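Local atomic coordinates of anti-sigma-I factor RsgI3 (Clostridium thermocellum, PDB entry 6QE7), a protein that binds pectin and related plant cell-wall polysaccharides through its extracellular PA14 pair and probably restrains the sigma factor SigI3 until substrate is sensed. Residues Ile202-Tyr206 with Trp273-Gln278; Thr211-Asn217 with Gly237-Ser243. All coordinates share one frame; numbering follows the deposited sequence.

In the fold
Both contacts lie in the second PA14 domain and reach one antiparallel sheet, in which strand 208-216 runs between strands 240-248 and 268-274. Contact 2 is the strand pairing itself, its centre about 28 Å from that of the chain, and is held mainly by main-chain hydrogen bonds. Contact 1, its centre about 16 Å from that of the chain, has no direct hydrogen bond between its segments: ring packing and one water join two loops and the strand ends beside them, with its buried end at I202 and W273 and its exposed end at R205 and R277. The contacts meet directly, S274 OG lying 2.7 Å from H213 NE2, a probable hydrogen bond, and I202 CD1 packing on F212 CE2.

Contact 1: Ile202-Tyr206 with Trp273-Gln278; sequences IDTRY and WSSQRQ
The ring of Y206 lies against R277, and this pair accounts for much of the 369 Å² buried between the two segments. R277 CB stands 3.6 Å from the ring centroid and only 3° off the ring normal, a CH-pi contact over the middle of one face. Farther out, R277 CD comes to 3.7 Å from Y206 CD1. The R277 chain bends at chi3, bringing a face of its guanidinium over CD1 with the two planes 38° apart; E208 forms a salt bridge with R277 NE. The opposite face of the Y206 ring is covered, toward its rim, by R205 CB.

Apolar and edge contacts make up the buried end. I202 CD1 meets W273 CZ3 at 4.1 Å, while the backbone O of D203 sits at the indole edge, near its plane, 3.4 Å from W273 CH2. W273 NE1 is hydrogen-bonded to the E281 carboxylate.

These contacts join the end of strand 193-202, which carries I202, and the loop after it to the end of strand 268-274, which carries W273, and the turn after that, within the beta-sandwich fold of the second PA14 domain. That turn contains an ST motif: S275 OG accepts from Q278 N at 3.0 Å, and is also hydrogen-bonded to the E208 carboxylate.

Polar linkage across the segments passes through a water, which accepts from R205 N and donates to Q278 OE1 at 2.7 Å. The bend of Q278 at chi2 turns its amide oxygen back toward this water and toward R205 CD. Within its own loop, R205 NE donates to Y206 OH at 3.1 Å, nearly straight at 169° and in the guanidinium plane, tethering the phenol end. T204 OG1 donates to Y206 O from above the carbonyl plane.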
ATOM      1  N   ILE A 202      -6.841   3.429  -3.100  1.00 28.07           N
ATOM      2  CA  ILE A 202      -7.960   2.999  -2.232  1.00 28.92           C
ATOM      3  C   ILE A 202      -7.655   1.617  -1.610  1.00 28.81           C
ATOM      4  O   ILE A 202      -6.901   0.851  -2.239  1.00 28.01           O
ATOM      5  CB  ILE A 202      -9.237   3.037  -3.060  1.00 29.34           C
ATOM      6  CG1 ILE A 202     -10.456   2.981  -2.154  1.00 30.43           C
ATOM      7  CG2 ILE A 202      -9.305   2.015  -4.195  1.00 25.24           C
ATOM      8  CD1 ILE A 202     -11.746   3.159  -2.884  1.00 31.02           C
ATOM      9  N   ASP A 203      -8.078   1.390  -0.353  1.00 26.24           N
ATOM     10  CA  ASP A 203      -8.104   0.051   0.272  1.00 29.61           C
ATOM     11  C   ASP A 203      -9.431  -0.096   0.981  1.00 31.00           C
ATOM     12  O   ASP A 203     -10.208   0.877   1.137  1.00 27.36           O
ATOM     13  CB  ASP A 203      -6.917  -0.260   1.192  1.00 28.40           C
ATOM     14  CG  ASP A 203      -6.740   0.681   2.361  1.00 34.62           C
ATOM     15  OD1 ASP A 203      -7.707   1.392   2.712  1.00 35.89           O
ATOM     16  OD2 ASP A 203      -5.569   0.823   2.806  1.00 41.08           O
ATOM     17  N   THR A 204      -9.740  -1.331   1.203  1.00 31.59           N
ATOM     18  CA  THR A 204     -11.094  -1.787   1.584  1.00 34.05           C
ATOM     19  C   THR A 204     -10.983  -2.325   2.998  1.00 33.68           C
ATOM     20  O   THR A 204      -9.879  -2.714   3.394  1.00 40.26           O
ATOM     21  CB  THR A 204     -11.626  -2.865   0.649  1.00 32.27           C
ATOM     22  OG1 THR A 204     -10.828  -4.048   0.827  1.00 39.39           O
ATOM     23  CG2 THR A 204     -11.587  -2.436  -0.798  1.00 31.24           C
ATOM     24  N   ARG A 205     -12.120  -2.489   3.642  1.00 36.83           N
ATOM     25  CA  ARG A 205     -12.229  -3.184   4.945  1.00 36.56           C
ATOM     26  C   ARG A 205     -12.329  -4.696   4.686  1.00 38.58           C
ATOM     27  O   ARG A 205     -11.970  -5.461   5.563  1.00 34.12           O
ATOM     28  CB  ARG A 205     -13.449  -2.641   5.705  1.00 33.42           C
ATOM     29  CG  ARG A 205     -13.263  -1.260   6.315  1.00 47.41           C
ATOM     30  CD  ARG A 205     -14.482  -0.756   7.127  1.00 49.19           C
ATOM     31  NE  ARG A 205     -14.785  -1.762   8.157  1.00 59.66           N
ATOM     32  CZ  ARG A 205     -14.160  -1.897   9.311  1.00 53.94           C
ATOM     33  NH1 ARG A 205     -13.223  -1.038   9.662  1.00 57.14           N
ATOM     34  NH2 ARG A 205     -14.503  -2.874  10.121  1.00 58.85           N
ATOM     35  N   TYR A 206     -12.909  -5.138   3.573  1.00 36.46           N
ATOM     36  CA  TYR A 206     -13.298  -6.560   3.410  1.00 33.58           C
ATOM     37  C   TYR A 206     -12.710  -7.048   2.112  1.00 34.68           C
ATOM     38  O   TYR A 206     -12.490  -6.209   1.186  1.00 32.12           O
ATOM     39  CB  TYR A 206     -14.818  -6.725   3.423  1.00 33.74           C
ATOM     40  CG  TYR A 206     -15.427  -6.047   4.622  1.00 32.85           C
ATOM     41  CD1 TYR A 206     -15.281  -6.557   5.900  1.00 35.48           C
ATOM     42  CD2 TYR A 206     -16.124  -4.862   4.471  1.00 33.75           C
ATOM     43  CE1 TYR A 206     -15.795  -5.883   7.009  1.00 34.21           C
ATOM     44  CE2 TYR A 206     -16.610  -4.156   5.552  1.00 32.37           C
ATOM     45  CZ  TYR A 206     -16.456  -4.677   6.833  1.00 31.91           C
ATOM     46  OH  TYR A 206     -16.987  -3.984   7.875  1.00 34.96           O
ATOM     47  N   TRP A 273     -19.325   3.528  -1.963  1.00 27.73           N
ATOM     48  CA  TRP A 273     -19.122   2.073  -2.098  1.00 34.28           C
ATOM     49  C   TRP A 273     -20.103   1.291  -1.215  1.00 29.99           C
ATOM     50  O   TRP A 273     -20.689   1.820  -0.206  1.00 31.51           O
ATOM     51  CB  TRP A 273     -17.664   1.666  -1.802  1.00 36.06           C
ATOM     52  CG  TRP A 273     -17.162   1.952  -0.408  1.00 35.85           C
ATOM     53  CD1 TRP A 273     -17.836   2.470   0.660  1.00 34.98           C
ATOM     54  CD2 TRP A 273     -15.819   1.758   0.055  1.00 33.72           C
ATOM     55  NE1 TRP A 273     -17.019   2.555   1.737  1.00 33.38           N
ATOM     56  CE2 TRP A 273     -15.772   2.165   1.388  1.00 33.65           C
ATOM     57  CE3 TRP A 273     -14.673   1.240  -0.531  1.00 30.27           C
ATOM     58  CZ2 TRP A 273     -14.627   2.069   2.155  1.00 33.60           C
ATOM     59  CZ3 TRP A 273     -13.522   1.179   0.215  1.00 29.42           C
ATOM     60  CH2 TRP A 273     -13.500   1.600   1.528  1.00 32.73           C
ATOM     61  N   SER A 274     -20.204   0.030  -1.572  1.00 30.04           N
ATOM     62  CA  SER A 274     -21.022  -0.941  -0.837  1.00 35.05           C
ATOM     63  C   SER A 274     -20.446  -2.323  -1.076  1.00 31.03           C
ATOM     64  O   SER A 274     -19.795  -2.559  -2.158  1.00 34.43           O
ATOM     65  CB  SER A 274     -22.481  -0.818  -1.290  1.00 35.45           C
ATOM     66  OG  SER A 274     -22.679  -1.359  -2.604  1.00 33.43           O
ATOM     67  N   SER A 275     -20.793  -3.253  -0.208  1.00 31.97           N
ATOM     68  CA  SER A 275     -20.441  -4.675  -0.411  1.00 36.08           C
ATOM     69  C   SER A 275     -21.259  -5.490   0.565  1.00 39.72           C
ATOM     70  O   SER A 275     -21.982  -4.866   1.323  1.00 36.93           O
ATOM     71  CB  SER A 275     -18.977  -4.918  -0.277  1.00 34.18           C
ATOM     72  OG  SER A 275     -18.563  -4.918   1.075  1.00 34.20           O
ATOM     73  N   GLN A 276     -21.135  -6.814   0.549  1.00 36.66           N
ATOM     74  CA  GLN A 276     -22.021  -7.600   1.427  1.00 43.36           C
ATOM     75  C   GLN A 276     -21.832  -7.139   2.883  1.00 43.04           C
ATOM     76  O   GLN A 276     -22.791  -7.115   3.601  1.00 35.05           O
ATOM     77  CB  GLN A 276     -21.734  -9.090   1.412  1.00 46.36           C
ATOM     78  CG  GLN A 276     -22.408  -9.686   2.632  1.00 53.62           C
ATOM     79  CD  GLN A 276     -22.642 -11.152   2.500  1.00 63.33           C
ATOM     80  OE1 GLN A 276     -22.131 -11.796   1.576  1.00 59.10           O
ATOM     81  NE2 GLN A 276     -23.407 -11.656   3.458  1.00 69.78           N
ATOM     82  N   ARG A 277     -20.625  -6.779   3.311  1.00 37.13           N
ATOM     83  CA  ARG A 277     -20.389  -6.375   4.704  1.00 34.95           C
ATOM     84  C   ARG A 277     -20.149  -4.901   4.804  1.00 38.79           C
ATOM     85  O   ARG A 277     -20.173  -4.437   5.928  1.00 37.24           O
ATOM     86  CB  ARG A 277     -19.158  -7.054   5.296  1.00 37.60           C
ATOM     87  CG  ARG A 277     -19.317  -8.518   5.637  1.00 36.33           C
ATOM     88  CD  ARG A 277     -17.945  -9.166   5.943  1.00 43.80           C
ATOM     89  NE  ARG A 277     -17.215  -9.612   4.761  1.00 44.33           N
ATOM     90  CZ  ARG A 277     -15.995 -10.154   4.743  1.00 43.54           C
ATOM     91  NH1 ARG A 277     -15.334 -10.359   5.850  1.00 45.93           N
ATOM     92  NH2 ARG A 277     -15.414 -10.471   3.610  1.00 46.21           N
ATOM     93  N   GLN A 278     -19.864  -4.208   3.703  1.00 35.44           N
ATOM     94  CA  GLN A 278     -19.772  -2.730   3.760  1.00 37.63           C
ATOM     95  C   GLN A 278     -21.117  -2.098   3.426  1.00 39.09           C
ATOM     96  O   GLN A 278     -21.506  -2.142   2.213  1.00 35.40           O
ATOM     97  CB  GLN A 278     -18.737  -2.173   2.772  1.00 37.73           C
ATOM     98  CG  GLN A 278     -18.688  -0.658   2.832  1.00 38.32           C
ATOM     99  CD  GLN A 278     -18.239  -0.177   4.184  1.00 42.20           C
ATOM    100  OE1 GLN A 278     -17.062  -0.298   4.550  1.00 50.13           O
ATOM    101  NE2 GLN A 278     -19.164   0.420   4.912  1.00 36.61           N
TER
HETATM  102  O   HOH W   1     -14.983  -1.205   3.017  1.00 37.57           O

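Contact 2: Thr211-Asn217 with Gly237-Ser243; sequences TFHTVAN and GKEAENS
G237 and K238 bring the chain up to N217, where the K238 CG methylene lies beside the amide oxygen. The residues that follow build an antiparallel strand pair, one edge of a sheet in the PA14 beta-sandwich; the axes of the segments 211-216 and 240-243 of these strands approach to 4.6 Å, with their directions 163° apart.

E239, still in the turn, donates from its backbone N to N217 OD1 at 2.7 Å and 170°, just before regular pairing begins. The N217 and E239 side chains run alongside each other, pointing the same way, with N217 OD1 beside E239 CG; N217 ND2 is held by the carbonyl of P266. E239 CB also packs 3.6 Å from V215 CG1, a branch placed anti to its backbone N (chi1 -180°).

A240 forms a hydrogen-bonded pair with A216: A216 N donates to A240 O at 2.9 Å, whereas the return bond from A240 N is weak. E241 and V215 form a non-hydrogen-bonded pair, their side chains side by side, E241 CG 4.0 Å from V215 CG2.

N242 restores the hydrogen-bonded pattern with T214, T214 N to N242 O and N242 N to T214 O. On the face shared with A216 and A240, the T214 and N242 side chains cross at a slant, with T214 OG1 3.5 Å from N242 CB. A water bonded to that hydroxyl is near A240 O and N242 OD1 but cannot donate fully to all its neighbours; N242 OD1 is also bonded to N232.

S243, paired with H213, brings its CB to 3.8 Å from T211 CG2. That methyl lies over one face of the H213 imidazole, whose NE2 is hydrogen-bonded to S274 OG; at the ring edge, in plane, a water shares a hydrogen bond of undecided direction with H213 ND1 at 3.0 Å.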
ATOM      1  N   THR A 211     -19.017  -2.806  -4.893  1.00 31.63           N
ATOM      2  CA  THR A 211     -19.785  -2.007  -5.865  1.00 37.04           C
ATOM      3  C   THR A 211     -19.460  -0.557  -5.588  1.00 35.89           C
ATOM      4  O   THR A 211     -19.613  -0.119  -4.429  1.00 33.35           O
ATOM      5  CB  THR A 211     -21.298  -2.224  -5.771  1.00 38.24           C
ATOM      6  OG1 THR A 211     -21.551  -3.608  -5.921  1.00 34.39           O
ATOM      7  CG2 THR A 211     -22.084  -1.494  -6.845  1.00 34.51           C
ATOM      8  N   PHE A 212     -18.969   0.134  -6.597  1.00 31.39           N
ATOM      9  CA  PHE A 212     -18.785   1.604  -6.507  1.00 31.78           C
ATOM     10  C   PHE A 212     -19.998   2.217  -7.178  1.00 34.75           C
ATOM     11  O   PHE A 212     -20.549   1.622  -8.108  1.00 34.44           O
ATOM     12  CB  PHE A 212     -17.447   2.067  -7.087  1.00 33.25           C
ATOM     13  CG  PHE A 212     -16.289   1.564  -6.271  1.00 33.21           C
ATOM     14  CD1 PHE A 212     -15.838   0.265  -6.438  1.00 31.99           C
ATOM     15  CD2 PHE A 212     -15.716   2.345  -5.289  1.00 32.74           C
ATOM     16  CE1 PHE A 212     -14.846  -0.253  -5.614  1.00 33.18           C
ATOM     17  CE2 PHE A 212     -14.700   1.839  -4.503  1.00 39.31           C
ATOM     18  CZ  PHE A 212     -14.271   0.536  -4.666  1.00 34.44           C
ATOM     19  N   HIS A 213     -20.432   3.336  -6.628  1.00 36.77           N
ATOM     20  CA  HIS A 213     -21.657   4.060  -7.017  1.00 35.47           C
ATOM     21  C   HIS A 213     -21.244   5.505  -7.236  1.00 38.25           C
ATOM     22  O   HIS A 213     -20.423   5.989  -6.428  1.00 33.81           O
ATOM     23  CB  HIS A 213     -22.707   3.985  -5.938  1.00 31.86           C
ATOM     24  CG  HIS A 213     -22.988   2.644  -5.384  1.00 38.04           C
ATOM     25  ND1 HIS A 213     -24.095   1.911  -5.761  1.00 42.60           N
ATOM     26  CD2 HIS A 213     -22.360   1.939  -4.395  1.00 37.40           C
ATOM     27  CE1 HIS A 213     -24.127   0.789  -5.058  1.00 40.68           C
ATOM     28  NE2 HIS A 213     -23.077   0.808  -4.185  1.00 33.98           N
ATOM     29  N   THR A 214     -21.659   6.100  -8.362  1.00 40.89           N
ATOM     30  CA  THR A 214     -21.566   7.566  -8.568  1.00 35.26           C
ATOM     31  C   THR A 214     -22.981   8.126  -8.626  1.00 35.74           C
ATOM     32  O   THR A 214     -23.909   7.507  -9.183  1.00 33.73           O
ATOM     33  CB  THR A 214     -20.708   7.972  -9.762  1.00 36.12           C
ATOM     34  OG1 THR A 214     -21.364   7.362 -10.853  1.00 38.21           O
ATOM     35  CG2 THR A 214     -19.257   7.549  -9.663  1.00 39.71           C
ATOM     36  N   VAL A 215     -23.102   9.247  -7.970  1.00 36.29           N
ATOM     37  CA  VAL A 215     -24.227  10.203  -8.038  1.00 39.02           C
ATOM     38  C   VAL A 215     -23.623  11.491  -8.593  1.00 35.02           C
ATOM     39  O   VAL A 215     -22.721  12.071  -7.946  1.00 39.22           O
ATOM     40  CB  VAL A 215     -24.943  10.439  -6.693  1.00 38.20           C
ATOM     41  CG1 VAL A 215     -26.118  11.446  -6.845  1.00 47.88           C
ATOM     42  CG2 VAL A 215     -25.463   9.166  -6.140  1.00 32.85           C
ATOM     43  N   ALA A 216     -24.111  11.933  -9.759  1.00 38.29           N
ATOM     44  CA  ALA A 216     -23.438  13.005 -10.499  1.00 36.71           C
ATOM     45  C   ALA A 216     -24.393  13.848 -11.346  1.00 33.55           C
ATOM     46  O   ALA A 216     -25.165  13.254 -12.087  1.00 33.99           O
ATOM     47  CB  ALA A 216     -22.450  12.296 -11.367  1.00 40.97           C
ATOM     48  N   ASN A 217     -24.158  15.152 -11.412  1.00 35.42           N
ATOM     49  CA  ASN A 217     -24.920  16.103 -12.281  1.00 40.82           C
ATOM     50  C   ASN A 217     -24.326  16.188 -13.711  1.00 41.57           C
ATOM     51  O   ASN A 217     -24.898  16.880 -14.561  1.00 45.79           O
ATOM     52  CB  ASN A 217     -25.006  17.475 -11.625  1.00 39.93           C
ATOM     53  CG  ASN A 217     -26.033  17.543 -10.511  1.00 49.17           C
ATOM     54  OD1 ASN A 217     -26.642  16.536 -10.149  1.00 48.67           O
ATOM     55  ND2 ASN A 217     -26.229  18.729  -9.953  1.00 39.88           N
ATOM     56  N   GLY A 237     -28.290  14.032 -16.806  1.00 65.64           N
ATOM     57  CA  GLY A 237     -29.351  13.914 -15.787  1.00 59.75           C
ATOM     58  C   GLY A 237     -28.846  14.462 -14.470  1.00 61.37           C
ATOM     59  O   GLY A 237     -27.616  14.343 -14.202  1.00 63.74           O
ATOM     60  N   LYS A 238     -29.726  15.088 -13.699  1.00 53.35           N
ATOM     61  CA  LYS A 238     -29.431  15.595 -12.341  1.00 55.12           C
ATOM     62  C   LYS A 238     -29.239  14.357 -11.452  1.00 57.49           C
ATOM     63  O   LYS A 238     -29.975  13.380 -11.621  1.00 50.14           O
ATOM     64  CB  LYS A 238     -30.542  16.507 -11.809  1.00 58.37           C
ATOM     65  CG  LYS A 238     -30.509  16.735 -10.297  1.00 55.37           C
ATOM     66  CD  LYS A 238     -31.372  17.872  -9.751  1.00 62.04           C
ATOM     67  CE  LYS A 238     -31.018  18.198  -8.309  1.00 66.62           C
ATOM     68  NZ  LYS A 238     -31.097  19.645  -8.002  1.00 70.45           N
ATOM     69  N   GLU A 239     -28.236  14.361 -10.582  1.00 53.71           N
ATOM     70  CA  GLU A 239     -27.954  13.209  -9.675  1.00 56.91           C
ATOM     71  C   GLU A 239     -28.251  11.888 -10.393  1.00 44.23           C
ATOM     72  O   GLU A 239     -28.972  11.070  -9.807  1.00 50.37           O
ATOM     73  CB  GLU A 239     -28.757  13.371  -8.378  1.00 53.91           C
ATOM     74  CG  GLU A 239     -28.336  14.643  -7.651  1.00 60.75           C
ATOM     75  CD  GLU A 239     -29.090  14.964  -6.387  1.00 59.10           C
ATOM     76  OE1 GLU A 239     -29.497  14.008  -5.697  1.00 70.61           O
ATOM     77  OE2 GLU A 239     -29.268  16.157  -6.113  1.00 54.58           O
ATOM     78  N   ALA A 240     -27.746  11.696 -11.613  1.00 42.47           N
ATOM     79  CA  ALA A 240     -27.781  10.385 -12.308  1.00 46.47           C
ATOM     80  C   ALA A 240     -26.881   9.414 -11.507  1.00 46.31           C
ATOM     81  O   ALA A 240     -25.781   9.869 -11.016  1.00 40.03           O
ATOM     82  CB  ALA A 240     -27.294  10.484 -13.744  1.00 41.55           C
ATOM     83  N   GLU A 241     -27.337   8.159 -11.393  1.00 45.87           N
ATOM     84  CA  GLU A 241     -26.706   7.047 -10.616  1.00 47.82           C
ATOM     85  C   GLU A 241     -26.104   6.043 -11.583  1.00 45.94           C
ATOM     86  O   GLU A 241     -26.773   5.681 -12.544  1.00 39.49           O
ATOM     87  CB  GLU A 241     -27.743   6.428  -9.698  1.00 48.24           C
ATOM     88  CG  GLU A 241     -28.137   7.442  -8.628  1.00 53.76           C
ATOM     89  CD  GLU A 241     -29.521   7.252  -8.039  1.00 70.56           C
ATOM     90  OE1 GLU A 241     -29.838   6.083  -7.777  1.00 64.73           O
ATOM     91  OE2 GLU A 241     -30.283   8.265  -7.856  1.00 72.48           O
ATOM     92  N   ASN A 242     -24.839   5.711 -11.346  1.00 43.54           N
ATOM     93  CA  ASN A 242     -24.114   4.628 -12.031  1.00 41.73           C
ATOM     94  C   ASN A 242     -23.533   3.738 -10.951  1.00 44.61           C
ATOM     95  O   ASN A 242     -23.327   4.256  -9.859  1.00 35.89           O
ATOM     96  CB  ASN A 242     -23.050   5.192 -12.972  1.00 36.08           C
ATOM     97  CG  ASN A 242     -23.736   5.936 -14.093  1.00 48.21           C
ATOM     98  OD1 ASN A 242     -24.092   7.101 -13.913  1.00 46.79           O
ATOM     99  ND2 ASN A 242     -24.115   5.195 -15.128  1.00 40.82           N
ATOM    100  N   SER A 243     -23.313   2.473 -11.292  1.00 38.92           N
ATOM    101  CA  SER A 243     -22.625   1.484 -10.435  1.00 39.38           C
ATOM    102  C   SER A 243     -21.807   0.542 -11.299  1.00 38.32           C
ATOM    103  O   SER A 243     -22.054   0.389 -12.551  1.00 32.67           O
ATOM    104  CB  SER A 243     -23.550   0.789  -9.488  1.00 37.54           C
ATOM    105  OG  SER A 243     -24.260  -0.267 -10.102  1.00 43.28           O
TER
HETATM  106  O   HOH W   2     -25.866   3.032  -7.875  1.00 43.88           O
HETATM  107  O   HOH W   3     -23.303   8.971 -11.893  1.00 38.62           O